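Local coordinates for RegF protein (Neisseria gonorrhoeae, PDB 4HOJ) that binds glutathione and calcium ions and, as a stringent starvation protein A of the glutathione S-transferase superfamily, probably takes part in regulating the stress response, at residues R17-L22 with P196-M201; L55-L60 with N69-E74; F104-V109 with A121-A126. All coordinates share one frame; numbering follows the deposited sequence. Where two conformers were deposited one is given.

Interaction 1: R17-L22 with P196-M201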
loop_
_atom_site.group_PDB
_atom_site.type_symbol
_atom_site.label_atom_id
_atom_site.label_comp_id
_atom_site.label_asym_id
_atom_site.label_seq_id
_atom_site.Cartn_x
_atom_site.Cartn_y
_atom_site.Cartn_z
ATOM N N ARG A 17 -8.410 13.420 -2.790
ATOM C CA ARG A 17 -8.195 12.374 -3.801
ATOM C C ARG A 17 -9.498 11.638 -4.036
ATOM O O ARG A 17 -9.870 11.356 -5.192
ATOM C CB ARG A 17 -7.172 11.301 -3.340
ATOM C CG ARG A 17 -5.791 11.766 -3.093
ATOM C CD ARG A 17 -4.988 10.593 -2.512
ATOM N NE ARG A 17 -3.542 10.828 -2.576
ATOM C CZ ARG A 17 -2.672 10.033 -1.944
ATOM N NH1 ARG A 17 -3.081 9.100 -1.060
ATOM N NH2 ARG A 17 -1.392 10.266 -2.165
ATOM N N CYS A 18 -10.195 11.286 -2.945
ATOM C CA CYS A 18 -11.422 10.482 -3.071
ATOM C C CYS A 18 -12.550 11.297 -3.687
ATOM O O CYS A 18 -13.292 10.792 -4.535
ATOM C CB CYS A 18 -11.834 9.955 -1.702
ATOM S SG CYS A 18 -10.577 8.922 -0.911
ATOM N N ARG A 19 -12.676 12.580 -3.350
ATOM C CA ARG A 19 -13.649 13.457 -3.989
ATOM C C ARG A 19 -13.388 13.540 -5.479
ATOM O O ARG A 19 -14.329 13.470 -6.277
ATOM C CB ARG A 19 -13.658 14.841 -3.287
ATOM C CG ARG A 19 -14.319 14.781 -1.903
ATOM C CD ARG A 19 -14.333 16.177 -1.279
ATOM N NE ARG A 19 -13.191 16.450 -0.406
ATOM C CZ ARG A 19 -12.201 17.320 -0.651
ATOM N NH1 ARG A 19 -11.339 17.649 0.341
ATOM N NH2 ARG A 19 -12.090 17.908 -1.815
ATOM N N PHE A 20 -12.111 13.634 -5.855
ATOM C CA PHE A 20 -11.767 13.700 -7.273
ATOM C C PHE A 20 -12.244 12.422 -8.007
ATOM O O PHE A 20 -12.902 12.498 -9.050
ATOM C CB PHE A 20 -10.267 13.940 -7.343
ATOM C CG PHE A 20 -9.722 14.253 -8.723
ATOM C CD1 PHE A 20 -10.518 14.475 -9.837
ATOM C CD2 PHE A 20 -8.326 14.319 -8.858
ATOM C CE1 PHE A 20 -9.917 14.783 -11.084
ATOM C CE2 PHE A 20 -7.720 14.619 -10.063
ATOM C CZ PHE A 20 -8.517 14.836 -11.205
ATOM N N VAL A 21 -11.947 11.237 -7.447
ATOM C CA VAL A 21 -12.413 10.008 -8.064
ATOM C C VAL A 21 -13.918 9.976 -8.160
ATOM O O VAL A 21 -14.455 9.581 -9.199
ATOM C CB VAL A 21 -11.890 8.731 -7.327
ATOM C CG1 VAL A 21 -12.527 7.457 -7.939
ATOM C CG2 VAL A 21 -10.393 8.616 -7.420
ATOM N N LEU A 22 -14.622 10.350 -7.098
ATOM C CA LEU A 22 -16.077 10.259 -7.104
ATOM C C LEU A 22 -16.679 11.108 -8.187
ATOM O O LEU A 22 -17.580 10.660 -8.896
ATOM C CB LEU A 22 -16.641 10.575 -5.711
ATOM C CG LEU A 22 -16.384 9.459 -4.695
ATOM C CD1 LEU A 22 -16.547 10.021 -3.287
ATOM C CD2 LEU A 22 -17.326 8.300 -4.936
ATOM N N PRO A 196 -14.915 24.777 -1.104
ATOM C CA PRO A 196 -14.636 26.218 -1.083
ATOM C C PRO A 196 -13.351 26.578 -0.388
ATOM O O PRO A 196 -12.652 27.483 -0.806
ATOM C CB PRO A 196 -15.845 26.821 -0.353
ATOM C CG PRO A 196 -16.880 25.837 -0.461
ATOM C CD PRO A 196 -16.244 24.466 -0.550
ATOM N N ALA A 197 -12.981 25.780 0.637
ATOM C CA ALA A 197 -11.727 26.047 1.328
ATOM C C ALA A 197 -10.548 25.747 0.413
ATOM O O ALA A 197 -9.598 26.487 0.377
ATOM C CB ALA A 197 -11.666 25.186 2.616
ATOM N N GLU A 198 -10.642 24.670 -0.380
ATOM C CA GLU A 198 -9.517 24.346 -1.276
ATOM C C GLU A 198 -9.432 25.339 -2.429
ATOM O O GLU A 198 -8.301 25.666 -2.871
ATOM C CB GLU A 198 -9.693 22.914 -1.800
ATOM C CG GLU A 198 -9.344 21.848 -0.739
ATOM C CD GLU A 198 -9.888 20.503 -1.080
ATOM O OE1 GLU A 198 -10.822 20.359 -1.926
ATOM O OE2 GLU A 198 -9.378 19.513 -0.489
ATOM N N LYS A 199 -10.584 25.890 -2.861
ATOM C CA LYS A 199 -10.531 26.938 -3.866
ATOM C C LYS A 199 -9.764 28.139 -3.374
ATOM O O LYS A 199 -9.113 28.800 -4.201
ATOM C CB LYS A 199 -11.947 27.318 -4.299
ATOM C CG LYS A 199 -12.591 26.179 -5.086
ATOM C CD LYS A 199 -13.949 26.608 -5.651
ATOM C CE LYS A 199 -14.617 25.382 -6.345
ATOM N NZ LYS A 199 -16.026 25.774 -6.668
ATOM N N ALA A 200 -9.797 28.413 -2.080
ATOM C CA ALA A 200 -9.025 29.523 -1.483
ATOM C C ALA A 200 -7.505 29.354 -1.528
ATOM O O ALA A 200 -6.749 30.298 -1.293
ATOM C CB ALA A 200 -9.478 29.784 0.000
ATOM N N MET A 201 -7.062 28.132 -1.829
ATOM C CA MET A 201 -5.605 27.792 -1.852
ATOM C C MET A 201 -4.846 28.231 -3.084
ATOM O O MET A 201 -3.629 28.294 -3.042
ATOM C CB MET A 201 -5.353 26.283 -1.636
ATOM C CG MET A 201 -5.949 25.807 -0.359
ATOM S SD MET A 201 -5.784 24.016 -0.284
ATOM C CE MET A 201 -6.365 23.740 1.370
#
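Glu198 OE2 takes two charged donors, Arg19 NH1 at 2.8 Å and the guanidinium of Arg162. The bond from Arg19 NH1 is nearly straight, 169° at the hydrogen, and OE2 lies in the guanidinium plane, although the nitrogen approaches from above the plane of the carboxylate. Beside it Arg19 NH2 reaches Glu198 OE1, also at 2.8 Å, on the syn side of that oxygen but more bent, at 145°. Together the two bonds make an end-on, bidentate salt bridge, one nitrogen to each oxygen. It is a twisted pair: guanidinium and carboxylate planes stand 46° apart, consistent with one bond keeping to the guanidinium plane while the other tilts from it.

The side chains arrive from opposite directions and span a wide gap, with the CA atoms of Arg19 and Glu198 12.0 Å apart. Glu198 reaches out with an extended chain beyond CG, whereas Arg19 bends at chi3, turning its NH1 and NH2 end to the carboxylate.

Each buried charge has further partners. Arg19 NE bonds Ser8 OG, NH1 also meets Gly9 O and NH2 meets Ala193 O, so all three guanidinium nitrogens are engaged and the group's rotation is fixed; Glu198 OE1 also accepts from Thr195 N. Such a network probably keeps both groups ionised despite their burial. The side chain of Arg19 lies about 5 Å from that of Cys12, the covalent glutathione site, placing this interdomain salt bridge of the glutathione transferase fold, between the first helix of the thioredoxin-like domain and the C-terminal tail, close to the glutathione pocket.

Interaction 2: L55-L60 with N69-E74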
loop_
_atom_site.group_PDB
_atom_site.type_symbol
_atom_site.label_atom_id
_atom_site.label_comp_id
_atom_site.label_asym_id
_atom_site.label_seq_id
_atom_site.Cartn_x
_atom_site.Cartn_y
_atom_site.Cartn_z
ATOM N N LEU A 55 -14.804 5.726 3.604
ATOM C CA LEU A 55 -15.933 5.488 2.742
ATOM C C LEU A 55 -16.805 4.420 3.362
ATOM O O LEU A 55 -16.295 3.357 3.811
ATOM C CB LEU A 55 -15.453 5.046 1.375
ATOM C CG LEU A 55 -16.537 4.954 0.292
ATOM C CD1 LEU A 55 -16.816 6.355 -0.295
ATOM C CD2 LEU A 55 -16.145 4.004 -0.837
ATOM N N VAL A 56 -18.115 4.658 3.373
ATOM C CA VAL A 56 -19.081 3.664 3.814
ATOM C C VAL A 56 -20.029 3.363 2.692
ATOM O O VAL A 56 -20.605 4.284 2.089
ATOM C CB VAL A 56 -19.860 4.136 5.071
ATOM C CG1 VAL A 56 -20.958 3.109 5.454
ATOM C CG2 VAL A 56 -18.877 4.364 6.229
ATOM N N GLU A 57 -20.222 2.092 2.372
ATOM C CA GLU A 57 -21.302 1.726 1.465
ATOM C C GLU A 57 -21.943 0.479 2.020
ATOM O O GLU A 57 -21.315 -0.596 2.071
ATOM C CB GLU A 57 -20.778 1.479 0.054
ATOM C CG GLU A 57 -21.924 1.216 -0.878
ATOM C CD GLU A 57 -21.530 1.012 -2.332
ATOM O OE1 GLU A 57 -20.348 0.722 -2.624
ATOM O OE2 GLU A 57 -22.450 1.139 -3.188
ATOM N N ARG A 58 -23.187 0.609 2.480
ATOM C CA ARG A 58 -23.863 -0.464 3.198
ATOM C C ARG A 58 -22.973 -0.956 4.343
ATOM O O ARG A 58 -22.584 -0.180 5.197
ATOM C CB ARG A 58 -24.263 -1.604 2.255
ATOM C CG ARG A 58 -25.222 -1.149 1.139
ATOM C CD ARG A 58 -25.497 -2.263 0.128
ATOM N NE ARG A 58 -26.240 -1.785 -1.042
ATOM C CZ ARG A 58 -27.511 -2.083 -1.298
ATOM N NH1 ARG A 58 -28.187 -2.859 -0.463
ATOM N NH2 ARG A 58 -28.104 -1.601 -2.387
ATOM N N ASP A 59 -22.666 -2.251 4.340
ATOM C CA ASP A 59 -21.877 -2.850 5.423
ATOM C C ASP A 59 -20.360 -2.744 5.188
ATOM O O ASP A 59 -19.555 -3.198 6.021
ATOM C CB ASP A 59 -22.261 -4.327 5.538
ATOM C CG ASP A 59 -21.981 -5.068 4.256
ATOM O OD1 ASP A 59 -22.434 -4.590 3.185
ATOM O OD2 ASP A 59 -21.262 -6.090 4.299
ATOM N N LEU A 60 -19.961 -2.186 4.050
ATOM C CA LEU A 60 -18.534 -1.999 3.804
ATOM C C LEU A 60 -18.029 -0.693 4.379
ATOM O O LEU A 60 -18.574 0.380 4.090
ATOM C CB LEU A 60 -18.266 -1.984 2.303
ATOM C CG LEU A 60 -16.840 -1.678 1.866
ATOM C CD1 LEU A 60 -15.868 -2.739 2.288
ATOM C CD2 LEU A 60 -16.773 -1.465 0.380
ATOM N N ASN A 69 -10.001 4.467 -3.173
ATOM C CA ASN A 69 -10.069 4.798 -4.603
ATOM C C ASN A 69 -9.983 3.579 -5.489
ATOM O O ASN A 69 -10.665 3.521 -6.513
ATOM C CB ASN A 69 -9.001 5.801 -4.949
ATOM C CG ASN A 69 -9.350 7.169 -4.443
ATOM O OD1 ASN A 69 -10.455 7.406 -3.960
ATOM N ND2 ASN A 69 -8.381 8.094 -4.546
ATOM N N GLU A 70 -9.174 2.571 -5.099
ATOM C CA GLU A 70 -9.196 1.263 -5.791
ATOM C C GLU A 70 -10.558 0.665 -5.791
ATOM O O GLU A 70 -11.023 0.158 -6.813
ATOM C CB GLU A 70 -8.255 0.252 -5.137
ATOM C CG GLU A 70 -6.798 0.550 -5.377
ATOM C CD GLU A 70 -6.214 -0.104 -6.606
ATOM O OE1 GLU A 70 -6.974 -0.665 -7.435
ATOM O OE2 GLU A 70 -4.967 -0.047 -6.738
ATOM N N TYR A 71 -11.190 0.676 -4.624
ATOM C CA TYR A 71 -12.541 0.151 -4.519
ATOM C C TYR A 71 -13.473 0.888 -5.465
ATOM O O TYR A 71 -14.183 0.257 -6.241
ATOM C CB TYR A 71 -13.043 0.210 -3.055
ATOM C CG TYR A 71 -14.490 -0.139 -2.952
ATOM C CD1 TYR A 71 -14.919 -1.451 -3.063
ATOM C CD2 TYR A 71 -15.433 0.846 -2.727
ATOM C CE1 TYR A 71 -16.265 -1.770 -2.956
ATOM C CE2 TYR A 71 -16.790 0.545 -2.633
ATOM C CZ TYR A 71 -17.198 -0.752 -2.751
ATOM O OH TYR A 71 -18.525 -1.069 -2.624
ATOM N N ILE A 72 -13.463 2.216 -5.429
ATOM C CA ILE A 72 -14.378 2.963 -6.266
ATOM C C ILE A 72 -14.154 2.602 -7.753
ATOM O O ILE A 72 -15.108 2.450 -8.521
ATOM C CB ILE A 72 -14.262 4.456 -6.001
ATOM C CG1 ILE A 72 -14.754 4.769 -4.601
ATOM C CG2 ILE A 72 -15.147 5.216 -7.028
ATOM C CD1 ILE A 72 -14.330 6.165 -4.149
ATOM N N ASP A 73 -12.880 2.476 -8.136
ATOM C CA ASP A 73 -12.574 2.188 -9.523
ATOM C C ASP A 73 -13.129 0.832 -9.943
ATOM O O ASP A 73 -13.536 0.655 -11.100
ATOM C CB ASP A 73 -11.057 2.217 -9.745
ATOM C CG ASP A 73 -10.682 2.323 -11.195
ATOM O OD1 ASP A 73 -11.384 3.055 -11.953
ATOM O OD2 ASP A 73 -9.698 1.687 -11.622
ATOM N N GLU A 74 -13.121 -0.138 -9.025
ATOM C CA GLU A 74 -13.606 -1.465 -9.339
ATOM C C GLU A 74 -15.128 -1.514 -9.240
ATOM O O GLU A 74 -15.788 -2.242 -10.011
ATOM C CB GLU A 74 -12.919 -2.549 -8.472
ATOM C CG GLU A 74 -11.422 -2.688 -8.793
ATOM C CD GLU A 74 -10.763 -3.885 -8.131
ATOM O OE1 GLU A 74 -11.401 -4.483 -7.228
ATOM O OE2 GLU A 74 -9.608 -4.209 -8.525
#
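Leu55 opens the contact by placing CD2 against the Tyr71 ring at CD2, 3.7 Å away, its side chain crossing the tyrosine at about a right angle. The same methyl lies 4.1 Å from Ile72 CG1, so it bridges two neighbouring residues of helix 69-74.

Two residues on, again on the face of the strand that looks to the helix, Glu57 stretches out fully and presents OE1 to the phenol. Tyr71 OH donates to Glu57 OE1 over 2.6 Å, a short bond. The hydroxyl reaches that oxygen on its anti side and 32° out of the carboxylate plane, while OE1 itself sits in the ring plane at the phenolic edge; the two planes are nearly perpendicular. Glu57 OE2 is held by a salt bridge to Arg75, which probably helps hold the carboxylate in place.

After Glu57 the chain reverses through a type II' turn closed by Leu60 N to Glu57 O, and Leu60 comes back over the ring. Its CD2 lies 3.5 Å from the Tyr71 ring centroid, 23° off the normal, in a CH-pi contact displaced toward CZ (3.2 Å). Tyr71 can reach the hairpin because its chi1 of 172° swings the ring out from the helix, to where Leu60 covers one face and Glu57 holds the hydroxyl.

Val87 of the second subunit also packs on Tyr71, and Arg91 of that subunit on Leu60, so the contact adjoins the dimer interface. A beta hairpin followed by a helix packed on its sheet is the C-terminal beta-beta-alpha unit of the thioredoxin-like fold in the N-terminal domain of glutathione transferases.

Interaction 3: F104-V109 with A121-A126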
loop_
_atom_site.group_PDB
_atom_site.type_symbol
_atom_site.label_atom_id
_atom_site.label_comp_id
_atom_site.label_asym_id
_atom_site.label_seq_id
_atom_site.Cartn_x
_atom_site.Cartn_y
_atom_site.Cartn_z
ATOM N N PHE A 104 4.065 11.768 0.215
ATOM C CA PHE A 104 2.900 11.992 1.077
ATOM C C PHE A 104 3.210 11.803 2.545
ATOM O O PHE A 104 2.446 12.259 3.398
ATOM C CB PHE A 104 1.645 11.250 0.561
ATOM C CG PHE A 104 1.067 11.928 -0.646
ATOM C CD1 PHE A 104 1.557 11.648 -1.927
ATOM C CD2 PHE A 104 0.099 12.927 -0.519
ATOM C CE1 PHE A 104 1.095 12.302 -3.019
ATOM C CE2 PHE A 104 -0.430 13.590 -1.630
ATOM C CZ PHE A 104 0.092 13.275 -2.898
ATOM N N ASN A 105 4.323 11.148 2.847
ATOM C CA ASN A 105 4.795 11.147 4.249
ATOM C C ASN A 105 5.116 12.582 4.672
ATOM O O ASN A 105 4.774 13.018 5.765
ATOM C CB ASN A 105 6.011 10.243 4.375
ATOM C CG ASN A 105 7.145 10.659 3.457
ATOM O OD1 ASN A 105 6.947 11.020 2.291
ATOM N ND2 ASN A 105 8.401 10.618 4.006
ATOM N N HIS A 106 5.727 13.346 3.777
ATOM C CA HIS A 106 6.023 14.763 4.067
ATOM C C HIS A 106 4.761 15.600 4.119
ATOM O O HIS A 106 4.664 16.516 4.960
ATOM C CB HIS A 106 6.998 15.334 3.022
ATOM C CG HIS A 106 8.291 14.572 2.963
ATOM N ND1 HIS A 106 9.199 14.568 4.003
ATOM C CD2 HIS A 106 8.812 13.790 1.982
ATOM C CE1 HIS A 106 10.208 13.772 3.678
ATOM N NE2 HIS A 106 10.008 13.298 2.458
ATOM N N VAL A 107 3.791 15.288 3.249
ATOM C CA VAL A 107 2.485 15.970 3.295
ATOM C C VAL A 107 1.858 15.773 4.676
ATOM O O VAL A 107 1.331 16.719 5.245
ATOM C CB VAL A 107 1.578 15.416 2.186
ATOM C CG1 VAL A 107 0.090 15.896 2.399
ATOM C CG2 VAL A 107 2.143 15.836 0.839
ATOM N N GLN A 108 1.933 14.561 5.236
ATOM C CA GLN A 108 1.356 14.391 6.575
ATOM C C GLN A 108 1.996 15.262 7.635
ATOM O O GLN A 108 1.317 15.693 8.582
ATOM C CB GLN A 108 1.414 12.906 7.002
ATOM C CG GLN A 108 0.483 12.032 6.114
ATOM C CD GLN A 108 0.530 10.551 6.463
ATOM O OE1 GLN A 108 0.202 10.167 7.590
ATOM N NE2 GLN A 108 1.009 9.733 5.538
ATOM N N VAL A 109 3.312 15.475 7.509
ATOM C CA VAL A 109 4.011 16.376 8.438
ATOM C C VAL A 109 3.508 17.827 8.301
ATOM O O VAL A 109 3.233 18.489 9.283
ATOM C CB VAL A 109 5.549 16.331 8.241
ATOM C CG1 VAL A 109 6.236 17.336 9.187
ATOM C CG2 VAL A 109 6.118 14.926 8.497
ATOM N N ALA A 121 9.742 22.447 7.869
ATOM C CA ALA A 121 10.672 22.984 6.893
ATOM C C ALA A 121 11.364 21.854 6.108
ATOM O O ALA A 121 11.490 21.932 4.890
ATOM C CB ALA A 121 11.715 23.889 7.595
ATOM N N LYS A 122 11.812 20.815 6.811
ATOM C CA LYS A 122 12.406 19.658 6.142
ATOM C C LYS A 122 11.410 18.996 5.184
ATOM O O LYS A 122 11.776 18.619 4.060
ATOM C CB LYS A 122 12.931 18.653 7.158
ATOM C CG LYS A 122 13.961 19.289 8.082
ATOM C CD LYS A 122 14.949 18.292 8.694
ATOM C CE LYS A 122 14.246 17.109 9.336
ATOM N NZ LYS A 122 15.170 16.423 10.290
ATOM N N ALA A 123 10.154 18.872 5.616
ATOM C CA ALA A 123 9.137 18.267 4.743
ATOM C C ALA A 123 8.897 19.067 3.478
ATOM O O ALA A 123 8.768 18.502 2.397
ATOM C CB ALA A 123 7.813 18.036 5.500
ATOM N N ARG A 124 8.781 20.387 3.619
ATOM C CA ARG A 124 8.559 21.277 2.499
ATOM C C ARG A 124 9.734 21.176 1.523
ATOM O O ARG A 124 9.529 21.070 0.298
ATOM C CB ARG A 124 8.427 22.685 3.087
ATOM C CG ARG A 124 8.135 23.835 2.163
ATOM C CD ARG A 124 7.880 25.090 3.012
ATOM N NE ARG A 124 6.779 24.921 3.978
ATOM C CZ ARG A 124 6.892 24.980 5.307
ATOM N NH1 ARG A 124 8.057 25.214 5.892
ATOM N NH2 ARG A 124 5.814 24.802 6.068
ATOM N N GLU A 125 10.945 21.164 2.057
ATOM C CA GLU A 125 12.122 21.013 1.236
ATOM C C GLU A 125 12.114 19.696 0.487
ATOM O O GLU A 125 12.408 19.642 -0.716
ATOM C CB GLU A 125 13.328 21.048 2.161
ATOM C CG GLU A 125 14.663 20.921 1.468
ATOM C CD GLU A 125 15.222 22.274 1.084
ATOM O OE1 GLU A 125 14.407 23.218 0.923
ATOM O OE2 GLU A 125 16.462 22.398 0.960
ATOM N N ALA A 126 11.783 18.622 1.196
ATOM C CA ALA A 126 11.805 17.299 0.558
ATOM C C ALA A 126 10.771 17.156 -0.534
ATOM O O ALA A 126 11.005 16.515 -1.539
ATOM C CB ALA A 126 11.661 16.184 1.603
#
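The His106 imidazole is sandwiched: on one face the amide nitrogen ND2 of its neighbour Asn105 lies near the rim, and on the opposite face the methyl of Ala126 sits over the centre. Ala126 CB is 3.5 Å from the ring centroid and 15° off the normal, a clear CH-pi contact, with His106 NE2 the nearest ring atom at 3.4 Å. CG of His106 lies anti to its carbonyl carbon (chi1 -58°), which carries the ring along helix 121-126 toward Ala126. The backbone O and the CB of His106 meet Ala123.

There the helices come close, with the CA atoms of His106 and Ala123 only 4.7 Å apart. Ala123 CB fits between His106 and Val109, 3.5 Å from His106 O and 3.9 Å from Val109 CB. The small alanine side chain is consistent with the close 8.6 Å approach of the axes, which run roughly antiparallel, at 146°.

Just outside the contact, Gln120 NE2 bonds Val109 O. On the far side of helix 104-109, Val107 packs on Pro13 and Phe14. This is an antiparallel helix pair packed through alanines, within the all-helical C-terminal domain of the glutathione transferase fold.

Overall arrangement
Interactions 1 and 2 are buried, whereas interaction 3 is only partly so. Their chemistry follows their place: interaction 1 carries a charge pair between distant parts of the chain, interaction 2 combines apolar packing with one polar bond inside the N-terminal domain, and interaction 3 relies on close methyl and CH-pi packing between two helices of the C-terminal domain. Segment 17-22 is the common neighbour. Cys18 and Val21 pack on Asn69, and Val21 also meets Ile72, joining interaction 1 to interaction 2; Arg17 makes a cation-pi contact with Phe104, joining it to interaction 3. Interactions 2 and 3, centres 29 Å apart, do not touch; of the three, interaction 2 alone adjoins the second subunit.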